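Local structure of maleylpyruvate isomerase (Ralstonia sp., 2V6K) at the interface of chains A and B. The protein catalyses the glutathione-dependent isomerisation of maleylpyruvate to fumarylpyruvate in naphthalene degradation, as a homodimeric zeta-class member of the glutathione S-transferase superfamily. Sequence-based numbering; all coordinates share one arbitrary frame. Chains: chain A/B, Maleylpyruvate isomerase.

All three contacts belong to the two-fold symmetric interface of the homodimer, and each recurs with the chains exchanged. Helix 88-104 runs through them all: its end, with A:Cys103, is shared by contacts 1 and 3, whose C-alpha centres lie about 13 Å apart, whereas A:Arg95 and B:Arg95 on the same helix serve contact 2, about 19 Å from contact 1 and 17 Å from contact 3. A:Arg112 meets B:Asp104 in contact 1 and B:Arg112 meets A:Asp104 in contact 3. Because B:Gln66, A:Asp104 and B:Arg112 are glutathione-binding residues, dimer assembly and the cofactor site are built from common parts.

Contact 1: the interface of chains A and B. Residues chain A 103, 107-108, 112-113; chain B 103-104, 107-108, 135.
The 3-10 helix 106-109 and the start of helix 111-121 of chain A meet the end of helix 88-104, the 3-10 helix 106-109 and helix 125-149 of chain B. A:Arg112 reaches out with its chain extended from CG to NE, while CG itself stands between the backbone N and carbonyl carbon (chi1 63°). At the tip, A:Arg112 NH2 donates to the main-chain O of B:Asp104 at 2.9 Å, the acceptor lying in the guanidinium plane. A:Arg112 NH1 bonds to water 1 at 2.9 Å, and this water also contacts B:Asp104 O and B:Trp135 O. The rim of the B:Trp135 indole, at CE3, lies beneath one guanidinium face, 3.8 Å from A:Arg112 CZ, with the two planes 58° apart. Methyl CD1 of A:Ile113 sits over the indole's six-membered ring, 3.5 Å from its centroid, and also meets B:Ile108 CG2 tip to tip at 3.7 Å. Nearer the two-fold axis, A:Ile108 CD1 packs on B:Pro107 CB at 3.7 Å, and B:Ile108 repays this on A:Pro107. The patch helps join the homodimer, and A:Arg112 and B:Asp104 also bind glutathione. It lies in the helical C-terminal part of the GST fold, where the paired 106-109 turns face each other across the dimer axis.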
ATOM      1  N   CYS A 103      -2.340  -2.458  -0.350  1.00  4.07           N
ATOM      2  CA  CYS A 103      -1.894  -2.027  -1.676  1.00  4.06           C
ATOM      3  C   CYS A 103      -2.752  -2.593  -2.782  1.00  4.39           C
ATOM      4  O   CYS A 103      -3.122  -1.875  -3.706  1.00  5.10           O
ATOM      5  CB  CYS A 103      -0.450  -2.465  -1.937  1.00  4.09           C
ATOM      6  SG  CYS A 103       0.789  -1.827  -0.794  1.00  5.64           S
ATOM      7  N   PRO A 107      -7.232  -0.097  -2.336  1.00  3.93           N
ATOM      8  CA  PRO A 107      -7.216   1.126  -3.146  1.00  4.19           C
ATOM      9  C   PRO A 107      -7.965   1.006  -4.459  1.00  4.35           C
ATOM     10  O   PRO A 107      -8.451   2.015  -4.982  1.00  4.61           O
ATOM     11  CB  PRO A 107      -5.721   1.365  -3.401  1.00  4.45           C
ATOM     12  CG  PRO A 107      -5.045   0.660  -2.240  1.00  4.78           C
ATOM     13  CD  PRO A 107      -5.864  -0.581  -2.058  1.00  4.13           C
ATOM     14  N   ILE A 108      -8.062  -0.207  -4.986  1.00  4.18           N
ATOM     15  CA  ILE A 108      -8.659  -0.422  -6.304  1.00  4.03           C
ATOM     16  C   ILE A 108     -10.172  -0.244  -6.262  1.00  4.35           C
ATOM     17  O   ILE A 108     -10.794   0.079  -7.284  1.00  4.27           O
ATOM     18  CB  ILE A 108      -8.360  -1.848  -6.839  1.00  5.01           C
ATOM     19  CG1 ILE A 108      -6.930  -2.315  -6.524  1.00  8.75           C
ATOM     20  CG2 ILE A 108      -8.626  -1.916  -8.335  1.00  5.25           C
ATOM     21  CD1 ILE A 108      -5.856  -1.449  -7.115  1.00  9.80           C
ATOM     22  N   ARG A 112     -13.456   6.898  -4.912  1.00  3.89           N
ATOM     23  CA  ARG A 112     -13.074   7.746  -6.052  1.00  3.81           C
ATOM     24  C   ARG A 112     -12.880   6.927  -7.326  1.00  3.58           C
ATOM     25  O   ARG A 112     -13.135   7.416  -8.431  1.00  3.72           O
ATOM     26  CB  ARG A 112     -11.800   8.542  -5.740  1.00  4.04           C
ATOM     27  CG  ARG A 112     -10.587   7.659  -5.497  1.00  4.42           C
ATOM     28  CD  ARG A 112      -9.361   8.391  -4.983  1.00  4.49           C
ATOM     29  NE  ARG A 112      -8.247   7.444  -5.009  1.00  4.46           N
ATOM     30  CZ  ARG A 112      -6.980   7.743  -5.261  1.00  3.77           C
ATOM     31  NH1 ARG A 112      -6.585   9.002  -5.422  1.00  4.32           N
ATOM     32  NH2 ARG A 112      -6.105   6.746  -5.324  1.00  4.87           N
ATOM     33  N   ILE A 113     -12.418   5.694  -7.176  1.00  3.47           N
ATOM     34  CA  ILE A 113     -12.187   4.830  -8.324  1.00  3.60           C
ATOM     35  C   ILE A 113     -13.531   4.406  -8.899  1.00  4.54           C
ATOM     36  O   ILE A 113     -13.749   4.475 -10.112  1.00  4.34           O
ATOM     37  CB  ILE A 113     -11.365   3.578  -7.933  1.00  3.81           C
ATOM     38  CG1 ILE A 113     -10.085   3.962  -7.167  1.00  4.55           C
ATOM     39  CG2 ILE A 113     -11.069   2.726  -9.171  1.00  4.32           C
ATOM     40  CD1 ILE A 113      -9.113   4.867  -7.914  1.00  5.64           C
TER
ATOM     41  N   CYS B 103       0.303   2.692  -2.110  1.00  3.94           N
ATOM     42  CA  CYS B 103      -1.111   2.352  -1.958  1.00  3.98           C
ATOM     43  C   CYS B 103      -1.976   3.100  -2.953  1.00  4.28           C
ATOM     44  O   CYS B 103      -2.869   2.510  -3.564  1.00  5.14           O
ATOM     45  CB  CYS B 103      -1.617   2.688  -0.553  1.00  4.04           C
ATOM     46  SG  CYS B 103      -0.793   1.835   0.803  1.00  5.85           S
ATOM     47  N   ASP B 104      -1.728   4.399  -3.101  1.00  3.90           N
ATOM     48  CA  ASP B 104      -2.739   5.264  -3.701  1.00  4.06           C
ATOM     49  C   ASP B 104      -2.448   5.720  -5.122  1.00  4.33           C
ATOM     50  O   ASP B 104      -3.254   6.445  -5.710  1.00  4.15           O
ATOM     51  CB  ASP B 104      -3.019   6.467  -2.797  1.00  4.61           C
ATOM     52  CG  ASP B 104      -3.411   6.069  -1.384  1.00  4.68           C
ATOM     53  OD1 ASP B 104      -3.918   4.949  -1.161  1.00  5.75           O
ATOM     54  OD2 ASP B 104      -3.189   6.907  -0.489  1.00  6.46           O
ATOM     55  N   PRO B 107      -0.867   0.954  -7.495  1.00  3.78           N
ATOM     56  CA  PRO B 107      -1.757  -0.179  -7.755  1.00  4.11           C
ATOM     57  C   PRO B 107      -2.887   0.134  -8.729  1.00  4.36           C
ATOM     58  O   PRO B 107      -3.393  -0.778  -9.397  1.00  4.94           O
ATOM     59  CB  PRO B 107      -2.325  -0.510  -6.370  1.00  5.19           C
ATOM     60  CG  PRO B 107      -1.259   0.002  -5.418  1.00  5.63           C
ATOM     61  CD  PRO B 107      -0.838   1.292  -6.055  1.00  4.40           C
ATOM     62  N   ILE B 108      -3.277   1.404  -8.812  1.00  4.39           N
ATOM     63  CA  ILE B 108      -4.430   1.802  -9.619  1.00  4.46           C
ATOM     64  C   ILE B 108      -4.112   1.728 -11.106  1.00  4.49           C
ATOM     65  O   ILE B 108      -5.010   1.554 -11.934  1.00  4.27           O
ATOM     66  CB  ILE B 108      -4.886   3.242  -9.282  1.00  5.05           C
ATOM     67  CG1 ILE B 108      -4.806   3.548  -7.776  1.00  9.81           C
ATOM     68  CG2 ILE B 108      -6.303   3.474  -9.803  1.00  5.61           C
ATOM     69  CD1 ILE B 108      -5.671   2.665  -6.912  1.00 10.66           C
ATOM     70  N   TRP B 135      -4.843   9.497 -11.340  1.00  3.81           N
ATOM     71  CA  TRP B 135      -4.360   9.016 -10.048  1.00  3.90           C
ATOM     72  C   TRP B 135      -2.947   9.497  -9.747  1.00  4.28           C
ATOM     73  O   TRP B 135      -2.626   9.794  -8.596  1.00  4.18           O
ATOM     74  CB  TRP B 135      -4.516   7.493  -9.931  1.00  4.23           C
ATOM     75  CG  TRP B 135      -5.848   7.080 -10.466  1.00  4.43           C
ATOM     76  CD1 TRP B 135      -6.074   6.280 -11.547  1.00  5.22           C
ATOM     77  CD2 TRP B 135      -7.140   7.539 -10.023  1.00  4.26           C
ATOM     78  NE1 TRP B 135      -7.425   6.177 -11.781  1.00  5.08           N
ATOM     79  CE2 TRP B 135      -8.100   6.940 -10.863  1.00  4.37           C
ATOM     80  CE3 TRP B 135      -7.576   8.374  -8.983  1.00  4.89           C
ATOM     81  CZ2 TRP B 135      -9.474   7.163 -10.711  1.00  4.59           C
ATOM     82  CZ3 TRP B 135      -8.946   8.600  -8.833  1.00  4.71           C
ATOM     83  CH2 TRP B 135      -9.876   7.986  -9.690  1.00  5.60           C
TER
HETATM   84  O   HOH W   1      -3.738   9.099  -6.166  1.00  7.63           O

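Contact 2: the interface of chains A and B. Residues chain A 69, 72-73, 95; chain B 72, 91-92, 95.
A:Glu72 and B:Arg95 stack flat across the interface, carboxylate and guanidinium planes 18° apart, with OE1 over the centre of the guanidinium. The closest charged atoms, A:Glu72 OE1 and B:Arg95 NH2, are 3.8 Å apart, a long salt bridge made through a face. B:Glu72 covers A:Arg95 in the same way, so the four groups interleave about the two-fold axis. Beside them, A:Ala69 CB packs against B:Arg95 CB at 3.6 Å, and A:Trp73 CB meets B:Gln92 CG at 3.7 Å.

Each stacked guanidinium is held in its plane by the glutamate of its own chain. A:Arg95 grips A:Glu72 side-on: NE donates to OE2 at 2.7 Å, on the syn lone pair, and NH2 to OE1 at 2.9 Å, nearly straight at 176°. A bend at chi2 (-95°) turns the A:Glu72 carboxylate toward that arginine. Water 2 joins the two carboxylates, 2.7 Å from A:Glu72 OE2 and 2.8 Å from B:Glu72 OE2; the adjacent arginines probably offset the repulsion between them. Farther out, B:Arg95 NH1 reaches water 3 at 3.0 Å, which in turn contacts A:Ala69 O. Helix 67-77 of one subunit is thereby fastened to helix 88-104 of the other, a charged, water-bridged join that helps hold the homodimer together.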
ATOM      1  N   ALA A  69       1.205   3.908   7.649  1.00  4.70           N
ATOM      2  CA  ALA A  69       2.242   4.624   8.389  1.00  4.53           C
ATOM      3  C   ALA A  69       1.800   4.948   9.817  1.00  4.76           C
ATOM      4  O   ALA A  69       2.594   4.842  10.766  1.00  5.26           O
ATOM      5  CB  ALA A  69       2.621   5.892   7.649  1.00  4.94           C
ATOM      6  N   GLU A  72       1.958   1.662  11.876  1.00  4.91           N
ATOM      7  CA  GLU A  72       3.353   1.385  12.247  1.00  5.14           C
ATOM      8  C   GLU A  72       3.833   2.316  13.367  1.00  5.42           C
ATOM      9  O   GLU A  72       4.558   1.887  14.275  1.00  5.83           O
ATOM     10  CB  GLU A  72       4.270   1.507  11.030  1.00  5.32           C
ATOM     11  CG  GLU A  72       4.051   0.450   9.956  1.00  5.83           C
ATOM     12  CD  GLU A  72       4.970  -0.756  10.072  1.00  4.26           C
ATOM     13  OE1 GLU A  72       5.755  -0.860  11.042  1.00  5.71           O
ATOM     14  OE2 GLU A  72       4.922  -1.599   9.151  1.00  5.12           O
ATOM     15  N   TRP A  73       3.419   3.581  13.307  1.00  4.83           N
ATOM     16  CA  TRP A  73       3.724   4.560  14.354  1.00  5.03           C
ATOM     17  C   TRP A  73       3.098   4.161  15.695  1.00  5.35           C
ATOM     18  O   TRP A  73       3.768   4.201  16.731  1.00  5.24           O
ATOM     19  CB  TRP A  73       3.288   5.954  13.886  1.00  5.17           C
ATOM     20  CG  TRP A  73       3.447   7.082  14.866  1.00  5.57           C
ATOM     21  CD1 TRP A  73       4.556   7.852  15.063  1.00  7.03           C
ATOM     22  CD2 TRP A  73       2.444   7.587  15.755  1.00  6.82           C
ATOM     23  NE1 TRP A  73       4.310   8.799  16.032  1.00  7.04           N
ATOM     24  CE2 TRP A  73       3.019   8.657  16.470  1.00  6.26           C
ATOM     25  CE3 TRP A  73       1.111   7.234  16.015  1.00  7.96           C
ATOM     26  CZ2 TRP A  73       2.311   9.377  17.440  1.00  8.15           C
ATOM     27  CZ3 TRP A  73       0.407   7.951  16.980  1.00  9.03           C
ATOM     28  CH2 TRP A  73       1.010   9.007  17.675  1.00  9.08           C
ATOM     29  N   ARG A  95       3.686  -7.941   7.568  1.00  3.41           N
ATOM     30  CA  ARG A  95       3.634  -6.784   6.675  1.00  3.26           C
ATOM     31  C   ARG A  95       3.195  -7.165   5.266  1.00  3.67           C
ATOM     32  O   ARG A  95       2.516  -6.383   4.606  1.00  4.38           O
ATOM     33  CB  ARG A  95       4.978  -6.056   6.640  1.00  3.66           C
ATOM     34  CG  ARG A  95       5.290  -5.271   7.899  1.00  3.92           C
ATOM     35  CD  ARG A  95       6.546  -4.440   7.703  1.00  5.39           C
ATOM     36  NE  ARG A  95       6.801  -3.545   8.832  1.00  4.99           N
ATOM     37  CZ  ARG A  95       7.900  -3.548   9.577  1.00  5.18           C
ATOM     38  NH1 ARG A  95       8.893  -4.403   9.330  1.00  6.11           N
ATOM     39  NH2 ARG A  95       8.008  -2.676  10.571  1.00  5.14           N
TER
ATOM     40  N   GLU B  72      11.096  -3.031   3.958  1.00  4.86           N
ATOM     41  CA  GLU B  72      11.200  -2.900   5.411  1.00  4.67           C
ATOM     42  C   GLU B  72      12.128  -3.973   6.003  1.00  5.23           C
ATOM     43  O   GLU B  72      12.906  -3.700   6.924  1.00  5.03           O
ATOM     44  CB  GLU B  72       9.812  -2.972   6.055  1.00  4.62           C
ATOM     45  CG  GLU B  72       8.907  -1.778   5.760  1.00  4.59           C
ATOM     46  CD  GLU B  72       8.945  -0.676   6.815  1.00  4.57           C
ATOM     47  OE1 GLU B  72       9.747  -0.733   7.778  1.00  5.67           O
ATOM     48  OE2 GLU B  72       8.118   0.256   6.685  1.00  4.70           O
ATOM     49  N   ARG B  91      10.121   8.597  10.843  1.00  8.59           N
ATOM     50  CA  ARG B  91       9.729   7.258  10.378  1.00  9.92           C
ATOM     51  C   ARG B  91       8.329   7.317   9.786  1.00  8.59           C
ATOM     52  O   ARG B  91       8.088   6.817   8.686  1.00  8.00           O
ATOM     53  CB  ARG B  91       9.734   6.234  11.526  1.00 10.16           C
ATOM     54  CG  ARG B  91      11.075   5.631  11.906  1.00 13.12           C
ATOM     55  CD  ARG B  91      10.983   4.874  13.247  1.00 17.96           C
ATOM     56  NE  ARG B  91      10.200   3.631  13.178  1.00 25.34           N
ATOM     57  CZ  ARG B  91       9.018   3.425  13.768  1.00 25.77           C
ATOM     58  NH1 ARG B  91       8.442   4.381  14.493  1.00 25.48           N
ATOM     59  NH2 ARG B  91       8.404   2.249  13.640  1.00 15.26           N
ATOM     60  N   GLN B  92       7.406   7.924  10.528  1.00  6.78           N
ATOM     61  CA  GLN B  92       6.022   7.998  10.085  1.00  6.60           C
ATOM     62  C   GLN B  92       5.892   8.805   8.794  1.00  6.46           C
ATOM     63  O   GLN B  92       5.156   8.404   7.886  1.00  6.89           O
ATOM     64  CB  GLN B  92       5.135   8.556  11.196  1.00  6.47           C
ATOM     65  CG  GLN B  92       3.641   8.292  11.001  1.00  6.51           C
ATOM     66  CD  GLN B  92       2.992   9.225   9.997  1.00  7.11           C
ATOM     67  OE1 GLN B  92       3.472  10.339   9.753  1.00  8.20           O
ATOM     68  NE2 GLN B  92       1.882   8.780   9.419  1.00  7.11           N
ATOM     69  N   ARG B  95       7.327   6.804   5.825  1.00  4.07           N
ATOM     70  CA  ARG B  95       6.365   5.756   5.494  1.00  3.79           C
ATOM     71  C   ARG B  95       5.105   6.308   4.832  1.00  4.42           C
ATOM     72  O   ARG B  95       4.547   5.656   3.952  1.00  4.18           O
ATOM     73  CB  ARG B  95       6.010   4.930   6.729  1.00  4.29           C
ATOM     74  CG  ARG B  95       7.117   3.993   7.176  1.00  4.95           C
ATOM     75  CD  ARG B  95       6.616   3.088   8.284  1.00  5.92           C
ATOM     76  NE  ARG B  95       7.595   2.067   8.652  1.00  5.50           N
ATOM     77  CZ  ARG B  95       8.105   1.898   9.864  1.00  4.84           C
ATOM     78  NH1 ARG B  95       7.736   2.680  10.874  1.00  6.29           N
ATOM     79  NH2 ARG B  95       8.980   0.929  10.061  1.00  5.38           N
TER
HETATM   80  O   HOH W   2       5.493  -0.568   6.673  1.00 10.18           O
HETATM   81  O   HOH W   3       5.639   4.781  11.030  1.00 11.59           O

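Contact 3: the interface of chains A and B. Residues chain A 96, 99-100, 103-104, 142; chain B 51, 53, 65-66, 112.
A:Asp104 and B:Gln66 point at each other tip to tip, with carboxylate and amide planes turned 46° apart, while B:Gln51 crosses the aspartate obliquely. Both amides converge on OD2 from opposite faces of the carboxylate, a double grip that fixes its rotation. B:Gln66 NE2 donates to A:Asp104 OD2 at 2.8 Å, nearly along the C-O axis of the carboxylate, and the oxygen lies in the plane of the glutamine amide. The bond from B:Gln51 NE2 to A:Asp104 OD2, 2.9 Å long, arrives on the anti side, out of the carboxylate plane, and is more bent, at 138°. B:Gln51 gets there by stretching straight beyond CG (chi2 180°), whereas B:Gln66 is bent at chi2. The two glutamines are also linked, B:Gln66 NE2 donating to B:Gln51 OE1 at 2.9 Å, on a lone pair of that carbonyl, which helps to orient both amides.

A:Ile100 slides alongside B:Gln51 and crosses B:Gln66 at about a right angle, backing the amide pair with its CG1. A:Ala142 CB packs on B:Gln51 CB at 3.7 Å. This polar knot ties the end of helix 88-104 to loop residues of the partner's glutathione-binding domain, B:Gln66 itself being a glutathione-binding residue. B:Gln66 lays its amide oxygen OE1 3.3 Å from the methyl CB of A:Ala99.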
ATOM      1  N   ALA A  96       3.582  -8.349   4.795  1.00  3.17           N
ATOM      2  CA  ALA A  96       3.196  -8.791   3.454  1.00  3.26           C
ATOM      3  C   ALA A  96       1.694  -9.048   3.377  1.00  3.74           C
ATOM      4  O   ALA A  96       1.034  -8.634   2.416  1.00  4.29           O
ATOM      5  CB  ALA A  96       3.978 -10.026   3.039  1.00  3.58           C
ATOM      6  N   ALA A  99      -0.030  -5.756   3.320  1.00  3.86           N
ATOM      7  CA  ALA A  99       0.150  -5.043   2.062  1.00  4.02           C
ATOM      8  C   ALA A  99      -0.665  -5.641   0.912  1.00  3.90           C
ATOM      9  O   ALA A  99      -1.058  -4.913   0.006  1.00  4.07           O
ATOM     10  CB  ALA A  99       1.632  -4.980   1.704  1.00  4.14           C
ATOM     11  N   ILE A 100      -0.931  -6.951   0.934  1.00  3.71           N
ATOM     12  CA  ILE A 100      -1.849  -7.522  -0.059  1.00  3.57           C
ATOM     13  C   ILE A 100      -3.160  -6.739  -0.018  1.00  4.03           C
ATOM     14  O   ILE A 100      -3.682  -6.320  -1.054  1.00  4.87           O
ATOM     15  CB  ILE A 100      -2.123  -9.020   0.201  1.00  3.40           C
ATOM     16  CG1 ILE A 100      -0.865  -9.840  -0.104  1.00  5.10           C
ATOM     17  CG2 ILE A 100      -3.326  -9.519  -0.627  1.00  5.36           C
ATOM     18  CD1 ILE A 100      -0.965 -11.289   0.313  1.00  6.01           C
ATOM     19  N   CYS A 103      -2.340  -2.458  -0.350  1.00  4.07           N
ATOM     20  CA  CYS A 103      -1.894  -2.027  -1.676  1.00  4.06           C
ATOM     21  C   CYS A 103      -2.752  -2.593  -2.782  1.00  4.39           C
ATOM     22  O   CYS A 103      -3.122  -1.875  -3.706  1.00  5.10           O
ATOM     23  CB  CYS A 103      -0.450  -2.465  -1.937  1.00  4.09           C
ATOM     24  SG  CYS A 103       0.789  -1.827  -0.794  1.00  5.64           S
ATOM     25  N   ASP A 104      -3.052  -3.884  -2.702  1.00  3.97           N
ATOM     26  CA  ASP A 104      -3.513  -4.597  -3.894  1.00  3.79           C
ATOM     27  C   ASP A 104      -4.998  -4.929  -3.921  1.00  3.61           C
ATOM     28  O   ASP A 104      -5.473  -5.518  -4.896  1.00  3.77           O
ATOM     29  CB  ASP A 104      -2.676  -5.858  -4.117  1.00  4.23           C
ATOM     30  CG  ASP A 104      -1.190  -5.571  -4.200  1.00  4.54           C
ATOM     31  OD1 ASP A 104      -0.791  -4.435  -4.542  1.00  5.85           O
ATOM     32  OD2 ASP A 104      -0.427  -6.507  -3.896  1.00  6.22           O
ATOM     33  N   ALA A 142      -4.647 -15.128  -2.722  1.00  5.05           N
ATOM     34  CA  ALA A 142      -3.267 -15.106  -2.249  1.00  5.22           C
ATOM     35  C   ALA A 142      -3.185 -15.136  -0.728  1.00  5.11           C
ATOM     36  O   ALA A 142      -2.392 -15.889  -0.167  1.00  5.37           O
ATOM     37  CB  ALA A 142      -2.532 -13.896  -2.801  1.00  6.31           C
TER
ATOM     38  N   GLN B  51       0.370 -14.943  -5.334  1.00  6.89           N
ATOM     39  CA  GLN B  51      -0.258 -13.731  -5.826  1.00  6.24           C
ATOM     40  C   GLN B  51       0.041 -13.454  -7.308  1.00  6.29           C
ATOM     41  O   GLN B  51      -0.655 -12.669  -7.957  1.00  6.55           O
ATOM     42  CB  GLN B  51       0.171 -12.551  -4.964  1.00  6.47           C
ATOM     43  CG  GLN B  51      -0.818 -11.414  -5.002  1.00  7.46           C
ATOM     44  CD  GLN B  51      -0.424 -10.231  -4.144  1.00  6.62           C
ATOM     45  OE1 GLN B  51       0.662 -10.187  -3.547  1.00  6.30           O
ATOM     46  NE2 GLN B  51      -1.307  -9.244  -4.097  1.00  5.09           N
ATOM     47  N   LEU B  53       2.386 -11.803  -8.898  1.00  6.37           N
ATOM     48  CA  LEU B  53       2.840 -10.452  -9.214  1.00  6.21           C
ATOM     49  C   LEU B  53       4.336 -10.368  -8.934  1.00  6.28           C
ATOM     50  O   LEU B  53       4.887 -11.191  -8.198  1.00  7.79           O
ATOM     51  CB  LEU B  53       2.095  -9.411  -8.379  1.00  7.16           C
ATOM     52  CG  LEU B  53       0.572  -9.338  -8.523  1.00  5.77           C
ATOM     53  CD1 LEU B  53      -0.021  -8.449  -7.444  1.00  8.09           C
ATOM     54  CD2 LEU B  53       0.148  -8.863  -9.910  1.00  7.21           C
ATOM     55  N   ILE B  65       7.465 -11.935  -0.651  1.00  5.08           N
ATOM     56  CA  ILE B  65       6.641 -11.148  -1.561  1.00  4.97           C
ATOM     57  C   ILE B  65       6.283  -9.808  -0.917  1.00  4.55           C
ATOM     58  O   ILE B  65       6.549  -9.590   0.272  1.00  5.19           O
ATOM     59  CB  ILE B  65       5.354 -11.904  -1.998  1.00  5.26           C
ATOM     60  CG1 ILE B  65       4.390 -12.083  -0.819  1.00  6.10           C
ATOM     61  CG2 ILE B  65       5.706 -13.240  -2.645  1.00  6.67           C
ATOM     62  CD1 ILE B  65       2.961 -12.402  -1.247  1.00  8.92           C
ATOM     63  N   GLN B  66       5.679  -8.933  -1.722  1.00  4.13           N
ATOM     64  CA  GLN B  66       5.239  -7.588  -1.322  1.00  4.29           C
ATOM     65  C   GLN B  66       6.404  -6.632  -1.133  1.00  4.65           C
ATOM     66  O   GLN B  66       7.042  -6.601  -0.077  1.00  4.89           O
ATOM     67  CB  GLN B  66       4.336  -7.618  -0.084  1.00  3.98           C
ATOM     68  CG  GLN B  66       2.945  -8.109  -0.404  1.00  5.21           C
ATOM     69  CD  GLN B  66       2.207  -7.178  -1.337  1.00  4.69           C
ATOM     70  OE1 GLN B  66       2.425  -5.965  -1.333  1.00  4.91           O
ATOM     71  NE2 GLN B  66       1.331  -7.748  -2.162  1.00  5.55           N
ATOM     72  N   ARG B 112      -2.758  -5.244 -14.760  1.00  4.15           N
ATOM     73  CA  ARG B 112      -4.016  -5.997 -14.692  1.00  3.78           C
ATOM     74  C   ARG B 112      -5.229  -5.066 -14.657  1.00  3.67           C
ATOM     75  O   ARG B 112      -6.298  -5.410 -15.172  1.00  4.38           O
ATOM     76  CB  ARG B 112      -4.026  -6.924 -13.471  1.00  4.38           C
ATOM     77  CG  ARG B 112      -3.924  -6.172 -12.159  1.00  4.50           C
ATOM     78  CD  ARG B 112      -3.738  -7.049 -10.936  1.00  5.08           C
ATOM     79  NE  ARG B 112      -3.905  -6.183  -9.770  1.00  5.37           N
ATOM     80  CZ  ARG B 112      -4.416  -6.538  -8.594  1.00  4.24           C
ATOM     81  NH1 ARG B 112      -4.752  -7.795  -8.345  1.00  5.21           N
ATOM     82  NH2 ARG B 112      -4.566  -5.605  -7.665  1.00  4.77           N
TER
HETATM   83  O   HOH W   4      -6.032  -8.066  -5.711  1.00  7.83           O